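Local coordinates for protein putative adhesin (Bacteroides fragilis NCTC 9343, PDB 3PET) that is a putative lipoprotein adhesin with a right-handed beta-helix, probably serving in cell adhesion, at residues 19-24 / 85-90. Residues are numbered along the deposited sequence; the frame is centred on the assembly and turned at random.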
ATOM      1  N   LYS A  19      25.312  -9.612 -20.493  1.00 25.91           N
ATOM      2  CA  LYS A  19      24.721 -10.093 -21.739  1.00 26.24           C
ATOM      3  C   LYS A  19      23.453  -9.282 -22.009  1.00 29.00           C
ATOM      4  O   LYS A  19      22.885  -8.728 -21.063  1.00 27.27           O
ATOM      5  CB  LYS A  19      24.354 -11.584 -21.613  1.00 29.40           C
ATOM      6  CG  LYS A  19      25.512 -12.547 -21.762  1.00 51.00           C
ATOM      7  CD  LYS A  19      24.970 -13.936 -22.064  1.00 65.35           C
ATOM      8  CE  LYS A  19      25.947 -15.026 -21.739  1.00 86.36           C
ATOM      9  NZ  LYS A  19      25.251 -16.328 -21.623  1.00100.06           N
ATOM     10  N   GLU A  20      22.978  -9.243 -23.261  1.00 26.61           N
ATOM     11  CA  GLU A  20      21.758  -8.490 -23.541  1.00 25.10           C
ATOM     12  C   GLU A  20      20.542  -9.163 -22.865  1.00 27.38           C
ATOM     13  O   GLU A  20      20.476 -10.385 -22.741  1.00 27.36           O
ATOM     14  CB  GLU A  20      21.537  -8.290 -25.039  1.00 26.42           C
ATOM     15  CG  GLU A  20      20.366  -7.349 -25.320  1.00 28.66           C
ATOM     16  CD  GLU A  20      20.143  -6.987 -26.773  1.00 35.07           C
ATOM     17  OE1 GLU A  20      21.079  -7.163 -27.580  1.00 22.92           O
ATOM     18  OE2 GLU A  20      19.039  -6.501 -27.100  1.00 31.51           O
ATOM     19  N   PHE A  21      19.629  -8.328 -22.370  1.00 22.63           N
ATOM     20  CA  PHE A  21      18.403  -8.714 -21.680  1.00 20.43           C
ATOM     21  C   PHE A  21      17.282  -7.807 -22.159  1.00 23.18           C
ATOM     22  O   PHE A  21      17.558  -6.706 -22.661  1.00 22.03           O
ATOM     23  CB  PHE A  21      18.592  -8.598 -20.133  1.00 20.48           C
ATOM     24  CG  PHE A  21      19.023  -7.221 -19.683  1.00 19.93           C
ATOM     25  CD1 PHE A  21      18.088  -6.207 -19.502  1.00 20.74           C
ATOM     26  CD2 PHE A  21      20.374  -6.912 -19.531  1.00 21.01           C
ATOM     27  CE1 PHE A  21      18.497  -4.914 -19.162  1.00 21.65           C
ATOM     28  CE2 PHE A  21      20.777  -5.618 -19.188  1.00 22.47           C
ATOM     29  CZ  PHE A  21      19.839  -4.634 -19.009  1.00 19.99           C
ATOM     30  N   ASN A  22      16.034  -8.234 -21.962  1.00 19.94           N
ATOM     31  CA  ASN A  22      14.864  -7.413 -22.297  1.00 20.39           C
ATOM     32  C   ASN A  22      13.910  -7.357 -21.092  1.00 24.06           C
ATOM     33  O   ASN A  22      12.787  -6.864 -21.204  1.00 23.89           O
ATOM     34  CB  ASN A  22      14.160  -7.926 -23.567  1.00 17.98           C
ATOM     35  CG  ASN A  22      13.550  -9.301 -23.464  1.00 37.06           C
ATOM     36  OD1 ASN A  22      13.810 -10.093 -22.550  1.00 29.99           O
ATOM     37  ND2 ASN A  22      12.735  -9.636 -24.418  1.00 37.25           N
ATOM     38  N   LYS A  23      14.374  -7.862 -19.935  1.00 19.50           N
ATOM     39  CA  LYS A  23      13.612  -7.877 -18.689  1.00 17.77           C
ATOM     40  C   LYS A  23      14.524  -7.573 -17.520  1.00 20.81           C
ATOM     41  O   LYS A  23      15.702  -7.927 -17.538  1.00 18.91           O
ATOM     42  CB  LYS A  23      12.890  -9.225 -18.455  1.00 19.21           C
ATOM     43  CG  LYS A  23      11.778  -9.541 -19.450  1.00 27.95           C
ATOM     44  CD  LYS A  23      11.123 -10.908 -19.193  1.00 37.82           C
ATOM     45  CE  LYS A  23      11.916 -12.171 -19.591  1.00 44.79           C
ATOM     46  NZ  LYS A  23      12.121 -12.325 -21.073  1.00 42.55           N
ATOM     47  N   ILE A  24      13.965  -6.904 -16.500  1.00 17.71           N
ATOM     48  CA  ILE A  24      14.673  -6.535 -15.280  1.00 16.66           C
ATOM     49  C   ILE A  24      13.916  -7.114 -14.103  1.00 22.29           C
ATOM     50  O   ILE A  24      12.691  -6.946 -14.013  1.00 21.18           O
ATOM     51  CB  ILE A  24      14.849  -4.989 -15.138  1.00 18.92           C
ATOM     52  CG1 ILE A  24      15.667  -4.381 -16.320  1.00 17.79           C
ATOM     53  CG2 ILE A  24      15.489  -4.611 -13.744  1.00 18.48           C
ATOM     54  CD1 ILE A  24      15.346  -2.881 -16.566  1.00 21.42           C
ATOM     55  N   ILE A  85      20.653   1.458 -15.846  1.00 17.87           N
ATOM     56  CA  ILE A  85      20.480   0.303 -16.731  1.00 16.64           C
ATOM     57  C   ILE A  85      20.161   0.771 -18.164  1.00 21.12           C
ATOM     58  O   ILE A  85      19.382   1.705 -18.359  1.00 18.37           O
ATOM     59  CB  ILE A  85      19.352  -0.626 -16.182  1.00 17.73           C
ATOM     60  CG1 ILE A  85      19.532  -0.960 -14.675  1.00 17.54           C
ATOM     61  CG2 ILE A  85      19.227  -1.918 -17.027  1.00 16.32           C
ATOM     62  CD1 ILE A  85      18.425  -1.933 -14.052  1.00 18.27           C
ATOM     63  N   THR A  86      20.770   0.125 -19.159  1.00 19.88           N
ATOM     64  CA  THR A  86      20.459   0.432 -20.546  1.00 19.79           C
ATOM     65  C   THR A  86      20.512  -0.836 -21.369  1.00 21.95           C
ATOM     66  O   THR A  86      21.372  -1.694 -21.169  1.00 19.96           O
ATOM     67  CB  THR A  86      21.283   1.603 -21.163  1.00 29.57           C
ATOM     68  OG1 THR A  86      20.830   1.823 -22.509  1.00 36.34           O
ATOM     69  CG2 THR A  86      22.756   1.384 -21.151  1.00 24.18           C
ATOM     70  N   SER A  87      19.555  -0.941 -22.297  1.00 18.42           N
ATOM     71  CA  SER A  87      19.450  -2.048 -23.236  1.00 18.02           C
ATOM     72  C   SER A  87      18.694  -1.582 -24.495  1.00 22.49           C
ATOM     73  O   SER A  87      17.951  -0.605 -24.407  1.00 23.04           O
ATOM     74  CB  SER A  87      18.752  -3.240 -22.584  1.00 19.37           C
ATOM     75  OG  SER A  87      17.372  -2.964 -22.378  1.00 24.15           O
ATOM     76  N   PRO A  88      18.843  -2.261 -25.661  1.00 20.22           N
ATOM     77  CA  PRO A  88      18.088  -1.839 -26.857  1.00 20.41           C
ATOM     78  C   PRO A  88      16.563  -2.028 -26.714  1.00 23.46           C
ATOM     79  O   PRO A  88      15.799  -1.269 -27.315  1.00 22.96           O
ATOM     80  CB  PRO A  88      18.657  -2.745 -27.958  1.00 22.83           C
ATOM     81  CG  PRO A  88      20.036  -3.121 -27.460  1.00 27.03           C
ATOM     82  CD  PRO A  88      19.765  -3.367 -25.993  1.00 21.83           C
ATOM     83  N   THR A  89      16.115  -3.054 -25.949  1.00 19.08           N
ATOM     84  CA  THR A  89      14.698  -3.344 -25.779  1.00 19.22           C
ATOM     85  C   THR A  89      14.344  -3.621 -24.322  1.00 22.17           C
ATOM     86  O   THR A  89      15.202  -4.063 -23.555  1.00 21.91           O
ATOM     87  CB  THR A  89      14.238  -4.550 -26.656  1.00 24.55           C
ATOM     88  OG1 THR A  89      14.834  -5.756 -26.174  1.00 27.48           O
ATOM     89  CG2 THR A  89      14.483  -4.354 -28.159  1.00 20.43           C
ATOM     90  N   LEU A  90      13.061  -3.410 -23.960  1.00 17.38           N
ATOM     91  CA  LEU A  90      12.550  -3.730 -22.634  1.00 16.77           C
ATOM     92  C   LEU A  90      11.088  -4.139 -22.719  1.00 21.94           C
ATOM     93  O   LEU A  90      10.262  -3.376 -23.237  1.00 20.69           O
ATOM     94  CB  LEU A  90      12.728  -2.577 -21.632  1.00 16.66           C
ATOM     95  CG  LEU A  90      12.508  -2.957 -20.151  1.00 19.88           C
ATOM     96  CD1 LEU A  90      13.649  -3.834 -19.622  1.00 20.17           C
ATOM     97  CD2 LEU A  90      12.356  -1.726 -19.303  1.00 22.08           C
TER
HETATM   98  O   HOH W   1      17.329  -5.716 -25.360  1.00 18.76           O
HETATM   99  O   HOH W   2      12.283  -7.394 -26.997  1.00 53.83           O
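Ile85 sets its CG2 methyl against the edge of the Phe21 ring, near the ring plane, 3.4 Å from CZ, while its CD1 meets Ile24 CG2 tip to tip at 4.0 Å. Two residues on, Ser87 CB lies off-centre by the same ring, 4.3 Å from its centroid, a CH-pi contact. Its OG, placed between the backbone N and the carbonyl carbon (chi1 70°), reaches forward to Thr89 O of its own segment (2.7 Å), approaching from above the carbonyl plane, and also forms a hydrogen bond with Tyr34 OH. Pro88 meets the extended Glu20 side chain tip to tip, with Glu20 OE2 3.4 Å from Pro88 CD. At Thr89 no direct hydrogen bond crosses; one water lies within hydrogen-bonding distance of Thr89 OG1, Phe21 O and Glu20 OE2, with more acceptors in reach than it has protons, and Thr89 O receives a CA-H...O contact from Asn22. Leu90 CA returns one to Asn22 O, and its CD1 packs crosswise on Ile24 CD1 (3.6 Å). The bend from Ser87 to Leu90 leads from strand 82-87 toward strand 92-95, a turn in the right-handed beta-helix. Strand 23-26 runs parallel between strands 64-69 and 92-95; Leu65 touches Phe21 and Ile85, Tyr34 touches Ile24, Ile85 and Leu90, and Leu44 of strand 43-47 touches Ile85.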